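Local coordinates for TRAP-type C4-dicarboxylate:H+ symport system substrate-binding component DctP (PDB 4MX6), which binds succinate and probably delivers it and related C4-dicarboxylates to a TRAP-type transporter for uptake, at residues T162-L167 against V232-T237. Numbering follows the deposited sequence.
Sequences TANTPL and VQSHIT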
ATOM      1  N   THR A 162     -12.841  -7.011  -5.102  1.00  8.86           N
ATOM      2  CA  THR A 162     -14.247  -6.658  -5.273  1.00  9.04           C
ATOM      3  C   THR A 162     -14.595  -6.730  -6.747  1.00  8.76           C
ATOM      4  O   THR A 162     -13.735  -6.537  -7.619  1.00  9.23           O
ATOM      5  CB  THR A 162     -14.597  -5.253  -4.717  1.00 10.37           C
ATOM      6  OG1 THR A 162     -14.007  -4.231  -5.528  1.00  9.71           O
ATOM      7  CG2 THR A 162     -14.102  -5.096  -3.298  1.00 11.17           C
ATOM      8  N   ALA A 163     -15.871  -7.011  -7.011  1.00  8.70           N
ATOM      9  CA  ALA A 163     -16.422  -6.990  -8.360  1.00  9.14           C
ATOM     10  C   ALA A 163     -17.935  -7.008  -8.226  1.00  9.03           C
ATOM     11  O   ALA A 163     -18.472  -6.820  -7.121  1.00 10.02           O
ATOM     12  CB  ALA A 163     -15.918  -8.194  -9.162  1.00 10.29           C
ATOM     13  N   ASN A 164     -18.637  -7.238  -9.334  1.00  9.44           N
ATOM     14  CA  ASN A 164     -20.092  -7.360  -9.296  1.00  9.57           C
ATOM     15  C   ASN A 164     -20.540  -8.807  -9.454  1.00 10.70           C
ATOM     16  O   ASN A 164     -21.656  -9.096  -9.844  1.00 12.06           O
ATOM     17  CB  ASN A 164     -20.714  -6.415 -10.318  1.00  9.54           C
ATOM     18  CG  ASN A 164     -20.370  -4.980 -10.013  1.00  9.29           C
ATOM     19  OD1 ASN A 164     -20.570  -4.519  -8.891  1.00 10.26           O
ATOM     20  ND2 ASN A 164     -19.819  -4.279 -10.984  1.00  9.87           N
ATOM     21  N   THR A 165     -19.647  -9.711  -9.059  1.00 11.31           N
ATOM     22  CA  THR A 165     -19.890 -11.146  -9.069  1.00 13.04           C
ATOM     23  C   THR A 165     -18.929 -11.775  -8.052  1.00 12.36           C
ATOM     24  O   THR A 165     -17.871 -11.212  -7.775  1.00 11.47           O
ATOM     25  CB  THR A 165     -19.647 -11.714 -10.479  1.00 16.34           C
ATOM     26  OG1 THR A 165     -20.212 -13.029 -10.584  1.00 18.58           O
ATOM     27  CG2 THR A 165     -18.162 -11.751 -10.803  1.00 16.63           C
ATOM     28  N   PRO A 166     -19.303 -12.928  -7.463  1.00 12.54           N
ATOM     29  CA  PRO A 166     -18.360 -13.622  -6.579  1.00 12.13           C
ATOM     30  C   PRO A 166     -17.123 -14.074  -7.332  1.00 11.58           C
ATOM     31  O   PRO A 166     -17.213 -14.469  -8.496  1.00 13.79           O
ATOM     32  CB  PRO A 166     -19.146 -14.844  -6.098  1.00 13.77           C
ATOM     33  CG  PRO A 166     -20.564 -14.507  -6.302  1.00 15.15           C
ATOM     34  CD  PRO A 166     -20.625 -13.575  -7.480  1.00 13.64           C
ATOM     35  N   LEU A 167     -15.982 -14.052  -6.662  1.00 10.93           N
ATOM     36  CA  LEU A 167     -14.730 -14.497  -7.273  1.00 10.86           C
ATOM     37  C   LEU A 167     -14.200 -15.749  -6.554  1.00 11.00           C
ATOM     38  O   LEU A 167     -13.061 -15.815  -6.065  1.00 10.90           O
ATOM     39  CB  LEU A 167     -13.716 -13.347  -7.323  1.00 10.24           C
ATOM     40  CG  LEU A 167     -14.201 -12.188  -8.220  1.00 11.19           C
ATOM     41  CD1 LEU A 167     -13.390 -10.934  -7.964  1.00 11.51           C
ATOM     42  CD2 LEU A 167     -14.154 -12.565  -9.690  1.00 12.25           C
ATOM     43  N   VAL A 232     -20.535   0.488  -4.618  1.00  9.08           N
ATOM     44  CA  VAL A 232     -20.600   0.392  -6.077  1.00  9.44           C
ATOM     45  C   VAL A 232     -20.025  -0.936  -6.583  1.00  9.22           C
ATOM     46  O   VAL A 232     -19.691  -1.081  -7.763  1.00  9.41           O
ATOM     47  CB  VAL A 232     -19.897   1.596  -6.753  1.00 10.12           C
ATOM     48  CG1 VAL A 232     -20.735   2.849  -6.582  1.00 10.73           C
ATOM     49  CG2 VAL A 232     -18.500   1.791  -6.210  1.00 10.85           C
ATOM     50  N   GLN A 233     -19.966  -1.905  -5.679  1.00  9.39           N
ATOM     51  CA  GLN A 233     -19.522  -3.266  -5.993  1.00  9.59           C
ATOM     52  C   GLN A 233     -20.453  -4.231  -5.273  1.00 10.67           C
ATOM     53  O   GLN A 233     -20.591  -4.141  -4.057  1.00 11.34           O
ATOM     54  CB  GLN A 233     -18.082  -3.495  -5.522  1.00  9.19           C
ATOM     55  CG  GLN A 233     -17.075  -2.612  -6.216  1.00  9.34           C
ATOM     56  CD  GLN A 233     -16.638  -3.204  -7.540  1.00  9.57           C
ATOM     57  OE1 GLN A 233     -15.615  -3.871  -7.612  1.00  9.74           O
ATOM     58  NE2 GLN A 233     -17.392  -2.951  -8.591  1.00  9.47           N
ATOM     59  N   SER A 234     -21.072  -5.164  -5.988  1.00 10.31           N
ATOM     60  CA  SER A 234     -22.039  -6.044  -5.346  1.00 10.77           C
ATOM     61  C   SER A 234     -21.421  -7.157  -4.489  1.00 10.25           C
ATOM     62  O   SER A 234     -22.113  -7.699  -3.619  1.00 11.22           O
ATOM     63  CB  SER A 234     -23.005  -6.656  -6.375  1.00 11.46           C
ATOM     64  OG  SER A 234     -22.316  -7.505  -7.274  1.00 12.80           O
ATOM     65  N   HIS A 235     -20.155  -7.512  -4.732  1.00  9.64           N
ATOM     66  CA  HIS A 235     -19.533  -8.656  -4.066  1.00  9.98           C
ATOM     67  C   HIS A 235     -18.094  -8.393  -3.685  1.00  9.20           C
ATOM     68  O   HIS A 235     -17.312  -7.904  -4.497  1.00  9.33           O
ATOM     69  CB  HIS A 235     -19.562  -9.861  -4.993  1.00 10.40           C
ATOM     70  CG  HIS A 235     -20.920 -10.439  -5.161  1.00 11.47           C
ATOM     71  ND1 HIS A 235     -21.829  -9.978  -6.091  1.00 12.09           N
ATOM     72  CD2 HIS A 235     -21.539 -11.431  -4.484  1.00 12.18           C
ATOM     73  CE1 HIS A 235     -22.947 -10.670  -5.982  1.00 12.66           C
ATOM     74  NE2 HIS A 235     -22.797 -11.554  -5.011  1.00 13.37           N
ATOM     75  N   ILE A 236     -17.748  -8.734  -2.449  1.00  8.94           N
ATOM     76  CA  ILE A 236     -16.372  -8.623  -1.962  1.00  9.27           C
ATOM     77  C   ILE A 236     -15.915 -10.018  -1.599  1.00  9.23           C
ATOM     78  O   ILE A 236     -16.547 -10.689  -0.788  1.00 10.21           O
ATOM     79  CB  ILE A 236     -16.278  -7.718  -0.713  1.00 10.66           C
ATOM     80  CG1 ILE A 236     -16.878  -6.353  -1.012  1.00 12.56           C
ATOM     81  CG2 ILE A 236     -14.825  -7.612  -0.220  1.00 10.26           C
ATOM     82  CD1 ILE A 236     -16.985  -5.447   0.201  1.00 13.97           C
ATOM     83  N   THR A 237     -14.829 -10.463  -2.210  1.00  8.67           N
ATOM     84  CA  THR A 237     -14.304 -11.790  -1.975  1.00  8.71           C
ATOM     85  C   THR A 237     -13.087 -11.672  -1.051  1.00  8.37           C
ATOM     86  O   THR A 237     -12.122 -10.962  -1.356  1.00  8.58           O
ATOM     87  CB  THR A 237     -13.954 -12.461  -3.309  1.00 10.01           C
ATOM     88  OG1 THR A 237     -15.140 -12.589  -4.111  1.00 10.41           O
ATOM     89  CG2 THR A 237     -13.390 -13.843  -3.086  1.00 10.60           C
TER
HETATM   90  O   HOH W   1     -16.123 -10.407  -5.583  1.00 10.23           O
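T162 OG1 is gripped by two side chains. T162 OG1 donates to Q233 OE1 at 2.7 Å, meeting a lone pair in the carbonyl plane, and Q217 NE2 also bonds it. The hydroxyl lies between its own backbone N and carbonyl carbon (chi1 70°), which leaves CG2 to pack beside I236 CG1. The Q233 chain bends at chi2 (-84°) and crosses T162 at about a right angle. Q233 NE2 bonds V232 O at 3.1 Å and also D215 O, so both ends of the amide are held. An alanine in place of Q233 would probably leave T162 OG1 without this acceptor and V232 O without the amide donor.

In the antiparallel hydrogen-bonded pair, A163 N to H235 O and H235 N to A163 O are both 3.0 Å. The strand bulges here in classic fashion, with S234 and H235 together opposite A163. S234 N bonds N164 OD1 at 3.0 Å, in the plane of that amide. P166 CD makes a CH-pi contact over the H235 ring, 3.8 Å from the centroid. T237 OG1 accepts from L167 N at 3.1 Å.

Strand 160-163 lies between 217-219 and 235-237 in a four-stranded mixed sheet. Strand 217-219 ends in succinate-binding N219, whose side chain is about 7 Å from that of T162. Strand 235-237 runs parallel to 299-301, and helix 205-210 packs against V232 and Q233.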